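Local coordinates for demethyldecarbamoylnovobiocin O-methyltransferase (Streptomyces caeruleus, PDB 2WK1), which transfers a methyl group from S-adenosyl-L-methionine to the 4-hydroxyl of the noviose sugar in the penultimate step of novobiocin biosynthesis, at residues Cys97-Ile102 with Arg129-Arg134. Residues are numbered along the deposited sequence; the frame is centred on the assembly and turned at random.
Sequences CVEDVI and RAHDVR
Glu99 and His131 join two neighbouring helices of the Rossmann-like methyltransferase fold: helix 87-103 carries the carboxylate, and the imidazole sits where helix 119-130 ends in a Schellman motif. His131 NE2 donates a hydrogen bond to Glu99 OE2 at 2.8 Å, nearly straight at 164°. The oxygen lies at the ring's edge, almost in its plane, whereas the proton reaches the carboxylate on its anti side and well out of the carboxylate plane. The two flat groups stand steeply against each other, 78° apart. Glutamate suits this place because its chain, extended beyond CG, bridges the gap between the helices; histidine offers a directed N-H at the end of a rigid ring. Arg95, one turn earlier on the same helix, forms a long, weak ion pair with OE1, which leaves OE2 to take the imidazole N-H.

Next along helix 87-103 the contact turns apolar. With CG1 beside the backbone N (chi1 -67°) and the chain extended, Ile102 CD1 touches both His131 CD2, 4.2 Å away, and Val133 CG2. Ile127 and Leu128 of helix 119-130 add to this greasy layer, touching Ile102 and Val133 respectively.

The chain turns out of the helix at Asp132. Asp132 N bonds Arg129 O, and the positive phi of Asp132 then turns Val133 N back to Leu128 O, the pair of bonds that defines the Schellman motif. That turn directs the Val133 side chain to helix 87-103; beta-branching leaves CG1 anti to the backbone N and puts CG2 beside it, where CG2 meets Ile102 CD1 obliquely at 4.2 Å.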
ATOM      1  N   CYS A  97      -4.036  14.228 -14.824  1.00 10.85           N
ATOM      2  CA  CYS A  97      -5.246  14.943 -15.230  1.00 11.04           C
ATOM      3  C   CYS A  97      -5.951  15.589 -14.045  1.00 10.85           C
ATOM      4  O   CYS A  97      -6.375  16.739 -14.137  1.00 11.43           O
ATOM      5  CB  CYS A  97      -6.198  13.998 -15.984  1.00 11.26           C
ATOM      6  SG  CYS A  97      -5.642  13.477 -17.605  1.00 13.53           S
ATOM      7  N   VAL A  98      -6.106  14.838 -12.959  1.00 10.39           N
ATOM      8  CA  VAL A  98      -6.805  15.391 -11.804  1.00 10.19           C
ATOM      9  C   VAL A  98      -5.984  16.528 -11.185  1.00 11.17           C
ATOM     10  O   VAL A  98      -6.545  17.577 -10.844  1.00 11.42           O
ATOM     11  CB  VAL A  98      -7.144  14.319 -10.747  1.00 10.52           C
ATOM     12  CG1 VAL A  98      -7.789  14.955  -9.511  1.00 12.57           C
ATOM     13  CG2 VAL A  98      -8.082  13.258 -11.343  1.00 11.23           C
ATOM     14  N   GLU A  99      -4.670  16.348 -11.054  1.00 11.08           N
ATOM     15  CA  GLU A  99      -3.864  17.472 -10.530  1.00 12.17           C
ATOM     16  C   GLU A  99      -3.929  18.690 -11.442  1.00 12.79           C
ATOM     17  O   GLU A  99      -3.884  19.820 -10.950  1.00 14.40           O
ATOM     18  CB  GLU A  99      -2.434  17.056 -10.207  1.00 12.78           C
ATOM     19  CG  GLU A  99      -2.400  16.094  -9.023  1.00 14.24           C
ATOM     20  CD  GLU A  99      -1.031  15.750  -8.524  1.00 18.36           C
ATOM     21  OE1 GLU A  99      -0.084  15.684  -9.330  1.00 21.72           O
ATOM     22  OE2 GLU A  99      -0.906  15.553  -7.309  1.00 20.79           O
ATOM     23  N   ASP A 100      -4.006  18.486 -12.756  1.00 12.68           N
ATOM     24  CA  ASP A 100      -4.071  19.632 -13.679  1.00 13.29           C
ATOM     25  C   ASP A 100      -5.399  20.377 -13.529  1.00 12.58           C
ATOM     26  O   ASP A 100      -5.434  21.616 -13.512  1.00 14.27           O
ATOM     27  CB  ASP A 100      -3.877  19.197 -15.137  1.00 14.17           C
ATOM     28  CG  ASP A 100      -3.707  20.382 -16.064  1.00 17.57           C
ATOM     29  OD1 ASP A 100      -2.711  21.121 -15.881  1.00 21.94           O
ATOM     30  OD2 ASP A 100      -4.546  20.565 -16.959  1.00 19.92           O
ATOM     31  N   VAL A 101      -6.515  19.653 -13.390  1.00 13.02           N
ATOM     32  CA  VAL A 101      -7.806  20.329 -13.207  1.00 13.05           C
ATOM     33  C   VAL A 101      -7.860  21.070 -11.868  1.00 13.41           C
ATOM     34  O   VAL A 101      -8.436  22.165 -11.773  1.00 14.43           O
ATOM     35  CB  VAL A 101      -9.056  19.429 -13.445  1.00 14.32           C
ATOM     36  CG1 VAL A 101      -9.043  18.847 -14.841  1.00 12.78           C
ATOM     37  CG2 VAL A 101      -9.241  18.375 -12.411  1.00 15.58           C
ATOM     38  N   ILE A 102      -7.232  20.507 -10.843  1.00 13.97           N
ATOM     39  CA  ILE A 102      -7.156  21.187  -9.545  1.00 15.26           C
ATOM     40  C   ILE A 102      -6.277  22.419  -9.686  1.00 15.81           C
ATOM     41  O   ILE A 102      -6.656  23.493  -9.240  1.00 17.54           O
ATOM     42  CB  ILE A 102      -6.567  20.282  -8.439  1.00 15.64           C
ATOM     43  CG1 ILE A 102      -7.527  19.127  -8.140  1.00 14.97           C
ATOM     44  CG2 ILE A 102      -6.253  21.132  -7.171  1.00 16.22           C
ATOM     45  CD1 ILE A 102      -6.920  18.012  -7.295  1.00 15.15           C
ATOM     46  N   ARG A 129      -8.018  14.277  -1.485  1.00 11.31           N
ATOM     47  CA  ARG A 129      -7.598  14.328  -0.082  1.00 12.40           C
ATOM     48  C   ARG A 129      -6.206  14.930   0.067  1.00 12.35           C
ATOM     49  O   ARG A 129      -5.969  15.766   0.956  1.00 13.75           O
ATOM     50  CB  ARG A 129      -7.664  12.923   0.525  1.00 13.01           C
ATOM     51  CG  ARG A 129      -7.308  12.825   2.007  1.00 17.75           C
ATOM     52  CD  ARG A 129      -8.512  12.820   2.868  1.00 25.20           C
ATOM     53  NE  ARG A 129      -8.169  12.630   4.272  1.00 30.34           N
ATOM     54  CZ  ARG A 129      -7.721  13.585   5.086  1.00 34.78           C
ATOM     55  NH1 ARG A 129      -7.508  14.814   4.649  1.00 36.82           N
ATOM     56  NH2 ARG A 129      -7.457  13.290   6.359  1.00 37.15           N
ATOM     57  N   ALA A 130      -5.291  14.532  -0.824  1.00 12.19           N
ATOM     58  CA  ALA A 130      -3.913  14.997  -0.760  1.00 13.23           C
ATOM     59  C   ALA A 130      -3.835  16.496  -0.916  1.00 14.17           C
ATOM     60  O   ALA A 130      -2.926  17.124  -0.359  1.00 16.58           O
ATOM     61  CB  ALA A 130      -3.075  14.333  -1.849  1.00 14.44           C
ATOM     62  N   HIS A 131      -4.763  17.071  -1.681  1.00 13.77           N
ATOM     63  CA  HIS A 131      -4.760  18.500  -1.953  1.00 14.97           C
ATOM     64  C   HIS A 131      -5.790  19.256  -1.135  1.00 15.42           C
ATOM     65  O   HIS A 131      -6.040  20.428  -1.402  1.00 17.27           O
ATOM     66  CB  HIS A 131      -4.944  18.722  -3.455  1.00 15.27           C
ATOM     67  CG  HIS A 131      -3.777  18.255  -4.263  1.00 17.66           C
ATOM     68  ND1 HIS A 131      -2.636  19.021  -4.436  1.00 26.10           N
ATOM     69  CD2 HIS A 131      -3.573  17.114  -4.951  1.00 16.41           C
ATOM     70  CE1 HIS A 131      -1.778  18.351  -5.188  1.00 25.97           C
ATOM     71  NE2 HIS A 131      -2.317  17.183  -5.505  1.00 21.21           N
ATOM     72  N   ASP A 132      -6.380  18.578  -0.157  1.00 15.43           N
ATOM     73  CA  ASP A 132      -7.432  19.130   0.705  1.00 16.27           C
ATOM     74  C   ASP A 132      -8.552  19.810  -0.070  1.00 15.99           C
ATOM     75  O   ASP A 132      -9.035  20.904   0.289  1.00 18.10           O
ATOM     76  CB  ASP A 132      -6.864  20.073   1.770  1.00 18.12           C
ATOM     77  CG  ASP A 132      -7.849  20.320   2.909  1.00 22.79           C
ATOM     78  OD1 ASP A 132      -8.737  19.467   3.180  1.00 26.19           O
ATOM     79  OD2 ASP A 132      -7.744  21.396   3.530  1.00 30.06           O
ATOM     80  N   VAL A 133      -9.011  19.126  -1.120  1.00 14.04           N
ATOM     81  CA  VAL A 133     -10.110  19.608  -1.919  1.00 14.48           C
ATOM     82  C   VAL A 133     -11.413  19.049  -1.351  1.00 14.91           C
ATOM     83  O   VAL A 133     -11.608  17.835  -1.319  1.00 16.50           O
ATOM     84  CB  VAL A 133      -9.960  19.194  -3.392  1.00 14.41           C
ATOM     85  CG1 VAL A 133     -11.243  19.555  -4.178  1.00 16.06           C
ATOM     86  CG2 VAL A 133      -8.736  19.812  -3.998  1.00 16.43           C
ATOM     87  N   ARG A 134     -12.301  19.932  -0.923  1.00 16.76           N
ATOM     88  CA  ARG A 134     -13.504  19.544  -0.191  1.00 18.04           C
ATOM     89  C   ARG A 134     -14.772  19.769  -1.010  1.00 17.78           C
ATOM     90  O   ARG A 134     -15.841  19.424  -0.551  1.00 20.24           O
ATOM     91  CB  ARG A 134     -13.582  20.282   1.165  1.00 19.91           C
ATOM     92  CG  ARG A 134     -12.449  19.882   2.119  1.00 24.29           C
ATOM     93  CD  ARG A 134     -12.488  20.679   3.427  1.00 29.89           C
ATOM     94  NE  ARG A 134     -11.208  20.628   4.134  1.00 34.57           N
ATOM     95  CZ  ARG A 134     -10.931  21.290   5.261  1.00 38.39           C
ATOM     96  NH1 ARG A 134     -11.848  22.065   5.838  1.00 40.29           N
ATOM     97  NH2 ARG A 134      -9.724  21.179   5.821  1.00 39.27           N
TER